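Local coordinates for protein beta-galactosidase/beta-glucuronidase (Faecalibacterium prausnitzii L2-6, PDB 6MVF) that binds FMN and acts as a beta-glucuronidase of glycoside hydrolase family 2, probably splitting glucuronic acid from beta-glucuronides, at residues K614-Q619 / F627-D632; T596-Y601 / N636-V641. One frame throughout, in Å; residues are numbered along the deposited sequence.

Interaction 1 (K614-Q619 / F627-D632)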
loop_
_atom_site.group_PDB
_atom_site.type_symbol
_atom_site.label_atom_id
_atom_site.label_comp_id
_atom_site.label_asym_id
_atom_site.label_seq_id
_atom_site.Cartn_x
_atom_site.Cartn_y
_atom_site.Cartn_z
ATOM N N LYS A 614 38.370 -24.704 -15.099
ATOM C CA LYS A 614 38.719 -25.764 -16.035
ATOM C C LYS A 614 37.509 -26.671 -16.258
ATOM O O LYS A 614 36.839 -27.076 -15.300
ATOM C CB LYS A 614 39.911 -26.566 -15.506
ATOM C CG LYS A 614 41.081 -25.686 -15.060
ATOM C CD LYS A 614 42.130 -26.480 -14.284
ATOM C CE LYS A 614 42.054 -26.213 -12.764
ATOM N NZ LYS A 614 43.045 -27.031 -11.989
ATOM N N GLU A 615 37.232 -26.991 -17.520
ATOM C CA GLU A 615 36.084 -27.831 -17.819
ATOM C C GLU A 615 36.307 -29.254 -17.317
ATOM O O GLU A 615 37.304 -29.891 -17.652
ATOM C CB GLU A 615 35.795 -27.843 -19.311
ATOM C CG GLU A 615 34.668 -28.802 -19.671
ATOM C CD GLU A 615 34.416 -28.865 -21.162
ATOM O OE1 GLU A 615 34.961 -28.004 -21.883
ATOM O OE2 GLU A 615 33.686 -29.779 -21.612
ATOM N N VAL A 616 35.375 -29.743 -16.507
ATOM C CA VAL A 616 35.427 -31.120 -16.048
ATOM C C VAL A 616 34.824 -32.051 -17.087
ATOM O O VAL A 616 35.388 -33.113 -17.379
ATOM C CB VAL A 616 34.720 -31.250 -14.689
ATOM C CG1 VAL A 616 34.638 -32.710 -14.261
ATOM C CG2 VAL A 616 35.436 -30.404 -13.648
ATOM N N GLY A 617 33.688 -31.674 -17.667
ATOM C CA GLY A 617 33.098 -32.452 -18.744
ATOM C C GLY A 617 31.744 -31.911 -19.134
ATOM O O GLY A 617 31.154 -31.067 -18.455
ATOM N N THR A 618 31.252 -32.419 -20.259
ATOM C CA THR A 618 29.918 -32.110 -20.754
ATOM C C THR A 618 29.119 -33.398 -20.858
ATOM O O THR A 618 29.605 -34.387 -21.410
ATOM C CB THR A 618 29.987 -31.416 -22.113
ATOM O OG1 THR A 618 30.776 -30.234 -21.972
ATOM C CG2 THR A 618 28.597 -31.034 -22.603
ATOM N N GLN A 619 27.898 -33.386 -20.334
ATOM C CA GLN A 619 27.012 -34.533 -20.433
ATOM C C GLN A 619 25.664 -34.116 -20.997
ATOM O O GLN A 619 25.170 -33.013 -20.724
ATOM C CB GLN A 619 26.804 -35.188 -19.081
ATOM C CG GLN A 619 27.853 -36.209 -18.721
ATOM C CD GLN A 619 27.675 -36.687 -17.304
ATOM O OE1 GLN A 619 26.578 -37.104 -16.912
ATOM N NE2 GLN A 619 28.738 -36.588 -16.504
ATOM N N PHE A 627 29.091 -36.088 -12.348
ATOM C CA PHE A 627 30.455 -35.842 -12.806
ATOM C C PHE A 627 31.439 -36.329 -11.752
ATOM O O PHE A 627 31.210 -36.159 -10.548
ATOM C CB PHE A 627 30.707 -34.347 -13.071
ATOM C CG PHE A 627 29.796 -33.735 -14.090
ATOM C CD1 PHE A 627 28.510 -33.330 -13.737
ATOM C CD2 PHE A 627 30.227 -33.546 -15.399
ATOM C CE1 PHE A 627 27.662 -32.750 -14.665
ATOM C CE2 PHE A 627 29.387 -32.964 -16.343
ATOM C CZ PHE A 627 28.101 -32.558 -15.971
ATOM N N ASP A 628 32.528 -36.943 -12.192
ATOM C CA ASP A 628 33.606 -37.325 -11.289
ATOM C C ASP A 628 34.662 -36.240 -11.355
ATOM O O ASP A 628 35.249 -36.009 -12.418
ATOM C CB ASP A 628 34.204 -38.680 -11.657
ATOM C CG ASP A 628 33.539 -39.822 -10.918
ATOM O OD1 ASP A 628 33.625 -39.832 -9.659
ATOM O OD2 ASP A 628 32.914 -40.687 -11.592
ATOM N N VAL A 629 34.898 -35.571 -10.234
ATOM C CA VAL A 629 35.720 -34.368 -10.223
ATOM C C VAL A 629 36.926 -34.591 -9.327
ATOM O O VAL A 629 36.779 -34.982 -8.165
ATOM C CB VAL A 629 34.915 -33.139 -9.764
ATOM C CG1 VAL A 629 35.803 -31.883 -9.822
ATOM C CG2 VAL A 629 33.604 -32.989 -10.603
ATOM N N ALA A 630 38.116 -34.347 -9.875
ATOM C CA ALA A 630 39.350 -34.284 -9.087
ATOM C C ALA A 630 39.499 -32.856 -8.588
ATOM O O ALA A 630 40.023 -31.985 -9.283
ATOM C CB ALA A 630 40.560 -34.701 -9.910
ATOM N N LEU A 631 39.019 -32.618 -7.371
ATOM C CA LEU A 631 39.149 -31.307 -6.764
ATOM C C LEU A 631 40.619 -30.931 -6.636
ATOM O O LEU A 631 41.473 -31.782 -6.366
ATOM C CB LEU A 631 38.476 -31.298 -5.393
ATOM C CG LEU A 631 36.974 -31.571 -5.365
ATOM C CD1 LEU A 631 36.525 -31.668 -3.937
ATOM C CD2 LEU A 631 36.174 -30.483 -6.097
ATOM N N ASP A 632 40.912 -29.654 -6.877
ATOM C CA ASP A 632 42.200 -29.073 -6.525
ATOM C C ASP A 632 42.349 -28.996 -5.010
ATOM O O ASP A 632 41.369 -28.978 -4.259
ATOM C CB ASP A 632 42.343 -27.672 -7.100
ATOM C CG ASP A 632 42.382 -27.665 -8.595
ATOM O OD1 ASP A 632 42.643 -28.744 -9.181
ATOM O OD2 ASP A 632 42.161 -26.577 -9.181
#

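Interaction 2 (T596-Y601 / N636-V641)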
loop_
_atom_site.group_PDB
_atom_site.type_symbol
_atom_site.label_atom_id
_atom_site.label_comp_id
_atom_site.label_asym_id
_atom_site.label_seq_id
_atom_site.Cartn_x
_atom_site.Cartn_y
_atom_site.Cartn_z
ATOM N N THR A 596 35.574 -36.827 -6.230
ATOM C CA THR A 596 34.263 -36.792 -5.603
ATOM C C THR A 596 33.211 -36.614 -6.689
ATOM O O THR A 596 33.473 -36.014 -7.738
ATOM C CB THR A 596 34.179 -35.667 -4.546
ATOM O OG1 THR A 596 32.892 -35.680 -3.925
ATOM C CG2 THR A 596 34.436 -34.296 -5.179
ATOM N N GLU A 597 32.021 -37.153 -6.450
ATOM C CA GLU A 597 30.926 -36.998 -7.403
ATOM C C GLU A 597 30.190 -35.681 -7.159
ATOM O O GLU A 597 29.678 -35.432 -6.056
ATOM C CB GLU A 597 29.944 -38.160 -7.339
ATOM C CG GLU A 597 28.678 -37.890 -8.161
ATOM C CD GLU A 597 27.679 -39.049 -8.143
ATOM O OE1 GLU A 597 26.582 -38.871 -7.564
ATOM O OE2 GLU A 597 27.998 -40.130 -8.700
ATOM N N VAL A 598 30.130 -34.849 -8.196
ATOM C CA VAL A 598 29.379 -33.600 -8.181
ATOM C C VAL A 598 28.134 -33.818 -9.027
ATOM O O VAL A 598 28.224 -33.974 -10.249
ATOM C CB VAL A 598 30.214 -32.426 -8.707
ATOM C CG1 VAL A 598 29.374 -31.200 -8.796
ATOM C CG2 VAL A 598 31.447 -32.196 -7.815
ATOM N N LYS A 599 26.974 -33.852 -8.392
ATOM C CA LYS A 599 25.740 -34.136 -9.104
ATOM C C LYS A 599 25.025 -32.838 -9.451
ATOM O O LYS A 599 25.001 -31.903 -8.647
ATOM C CB LYS A 599 24.836 -35.027 -8.266
ATOM C CG LYS A 599 23.833 -35.809 -9.073
ATOM C CD LYS A 599 22.830 -36.456 -8.153
ATOM C CE LYS A 599 23.489 -37.048 -6.931
ATOM N NZ LYS A 599 22.838 -38.351 -6.622
ATOM N N VAL A 600 24.460 -32.779 -10.660
ATOM C CA VAL A 600 23.686 -31.631 -11.121
ATOM C C VAL A 600 22.291 -32.090 -11.540
ATOM O O VAL A 600 22.127 -33.102 -12.232
ATOM C CB VAL A 600 24.380 -30.875 -12.277
ATOM C CG1 VAL A 600 23.546 -29.695 -12.679
ATOM C CG2 VAL A 600 25.749 -30.407 -11.866
ATOM N N TYR A 601 21.284 -31.335 -11.105
ATOM C CA TYR A 601 19.910 -31.469 -11.568
ATOM C C TYR A 601 19.575 -30.307 -12.496
ATOM O O TYR A 601 19.928 -29.158 -12.213
ATOM C CB TYR A 601 18.943 -31.474 -10.388
ATOM C CG TYR A 601 19.267 -32.514 -9.355
ATOM C CD1 TYR A 601 19.588 -33.810 -9.735
ATOM C CD2 TYR A 601 19.262 -32.205 -8.002
ATOM C CE1 TYR A 601 19.874 -34.778 -8.803
ATOM C CE2 TYR A 601 19.563 -33.174 -7.049
ATOM C CZ TYR A 601 19.865 -34.459 -7.468
ATOM O OH TYR A 601 20.155 -35.445 -6.556
ATOM N N ASN A 636 37.434 -24.914 -4.144
ATOM C CA ASN A 636 37.103 -25.190 -5.538
ATOM C C ASN A 636 35.803 -24.501 -5.887
ATOM O O ASN A 636 34.797 -24.694 -5.202
ATOM C CB ASN A 636 36.955 -26.691 -5.803
ATOM C CG ASN A 636 38.250 -27.459 -5.584
ATOM O OD1 ASN A 636 38.989 -27.742 -6.528
ATOM N ND2 ASN A 636 38.526 -27.799 -4.338
ATOM N N VAL A 637 35.816 -23.724 -6.959
ATOM C CA VAL A 637 34.594 -23.171 -7.522
ATOM C C VAL A 637 34.012 -24.201 -8.486
ATOM O O VAL A 637 34.650 -24.555 -9.481
ATOM C CB VAL A 637 34.866 -21.838 -8.236
ATOM C CG1 VAL A 637 33.641 -21.405 -9.050
ATOM C CG2 VAL A 637 35.250 -20.781 -7.232
ATOM N N LEU A 638 32.806 -24.687 -8.198
ATOM C CA LEU A 638 32.090 -25.571 -9.109
ATOM C C LEU A 638 31.012 -24.753 -9.808
ATOM O O LEU A 638 30.139 -24.168 -9.154
ATOM C CB LEU A 638 31.489 -26.775 -8.383
ATOM C CG LEU A 638 32.399 -27.955 -7.979
ATOM C CD1 LEU A 638 33.036 -28.587 -9.185
ATOM C CD2 LEU A 638 33.466 -27.510 -7.013
ATOM N N MET A 639 31.101 -24.679 -11.132
ATOM C CA MET A 639 30.129 -23.955 -11.930
ATOM C C MET A 639 29.521 -24.890 -12.962
ATOM O O MET A 639 30.244 -25.482 -13.771
ATOM C CB MET A 639 30.762 -22.742 -12.618
ATOM C CG MET A 639 29.727 -21.966 -13.413
ATOM S SD MET A 639 30.377 -20.473 -14.132
ATOM C CE MET A 639 31.538 -21.106 -15.338
ATOM N N ALA A 640 28.198 -25.022 -12.932
ATOM C CA ALA A 640 27.466 -25.820 -13.904
ATOM C C ALA A 640 26.742 -24.878 -14.856
ATOM O O ALA A 640 26.002 -23.990 -14.416
ATOM C CB ALA A 640 26.493 -26.781 -13.225
ATOM N N VAL A 641 26.991 -25.056 -16.154
ATOM C CA VAL A 641 26.428 -24.240 -17.218
ATOM C C VAL A 641 25.441 -25.110 -17.982
ATOM O O VAL A 641 25.834 -26.047 -18.687
ATOM C CB VAL A 641 27.512 -23.690 -18.153
ATOM C CG1 VAL A 641 26.874 -22.926 -19.293
ATOM C CG2 VAL A 641 28.468 -22.799 -17.384
#

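Interaction 1 (K614-Q619 / F627-D632)
V616 and V629 mark the closest CA approach, with 6.7 Å between V616 CA and V629 CA. Strands 614-619 and 627-629 run nearly antiparallel, at 162°, and their axes come within 7.5 Å. They belong to different sheets and meet through side chains. Each is an edge strand of its sheet within this chain. V616 and G617 both pair through their backbones with L609, consistent with a beta bulge in strand 614-620. The side chains of V616 and V629 cross at about a right angle, and V616 CG1 lies 3.8 Å from V629 CG2. Next along, Q619 reaches over one face of the F627 ring. Its NE2 sits 3.5 Å above the F627 ring plane, offset toward the rim. The nearest ring atom is F627 CD2, 3.6 Å from Q619 NE2. Amide and ring planes are 36° apart, so the amide is tilted over the ring and not flat on it. Q619 NE2 is also hydrogen-bonded to the carbonyl of K626. At the far end, K614 and D632 form a salt bridge. The K614 chain bends at chi3 (-104°), which swings its amine toward the carboxylate. K614 NZ lies 3.0 Å from D632 OD2, on the syn lone pair of that oxygen. A weak bond of 3.3 Å runs from K614 NZ to D632 OD1. D632 OD2 also accepts from N612 ND2, and D632 N bonds to N636 OD1. With an alanine in place of this aspartate, the K614 amine would probably lose its counter-charge and N612 ND2 this acceptor. The valines and the F627 ring supply the apolar middle of the sandwich edge, while the K614-D632 pair, nearer solvent, probably adds a charged link between the two sheets.

Interaction 2 (T596-Y601 / N636-V641)
V600 and A640 meet directly, with V600 CG2 3.9 Å from A640 CB. V600 CG1 is at 4.2 Å from the same A640 CB, so both valine methyls bracket the alanine methyl. With CG1 anti to the backbone N (chi1 -179°), V600 presents the two branches together. Two residues back, V598 CG2 touches L638 CD1 at 4.2 Å. Here one valine branch meets one leucine branch. These four buried side chains carry the whole contact, which is purely apolar. The two strands run roughly the same way but lie in different sheets, with V600 CA and A640 CA 7.5 Å apart. The meeting is therefore one of sheet faces. I583 packs against V598, V600 and A640, and L609 and V629 add to the cover of V598. Backbone bonds from V598 to F627 and from V600 to F625 fix the valines in their sheet. On the other side of strand 596-602, K599 makes a salt bridge with E515, which also accepts from Y601 OH. E515 lies on helix 507-522 of the TIM barrel domain. On strand 635-641, V637 and M639 pack on Y239 and P241 of a second subunit. The apolar core thus lies between strands 596-602 and 635-641, with strand 581-583 at one flank and strand 606-611 at another.

How the interactions relate
From the N terminus, strand 596-602 comes first. The chain then runs through strand 606-611 to strand 614-620, where interaction 1 opens. A short turn leads into strand 624-629, and interaction 1 closes at 627-632. The chain continues into strand 635-641, which closes the wider loop of interaction 2. Interaction 1 is therefore nested inside interaction 2. The two also touch: V629 pairs through its backbone with T596, and L631 packs on T596. Strands 596-602 and 624-629 share one sheet. Strands 614-620 and 635-641 flank strand 606-611 in the other. Both contacts thus join the same two sheets, interaction 1 at their edges and interaction 2 inside.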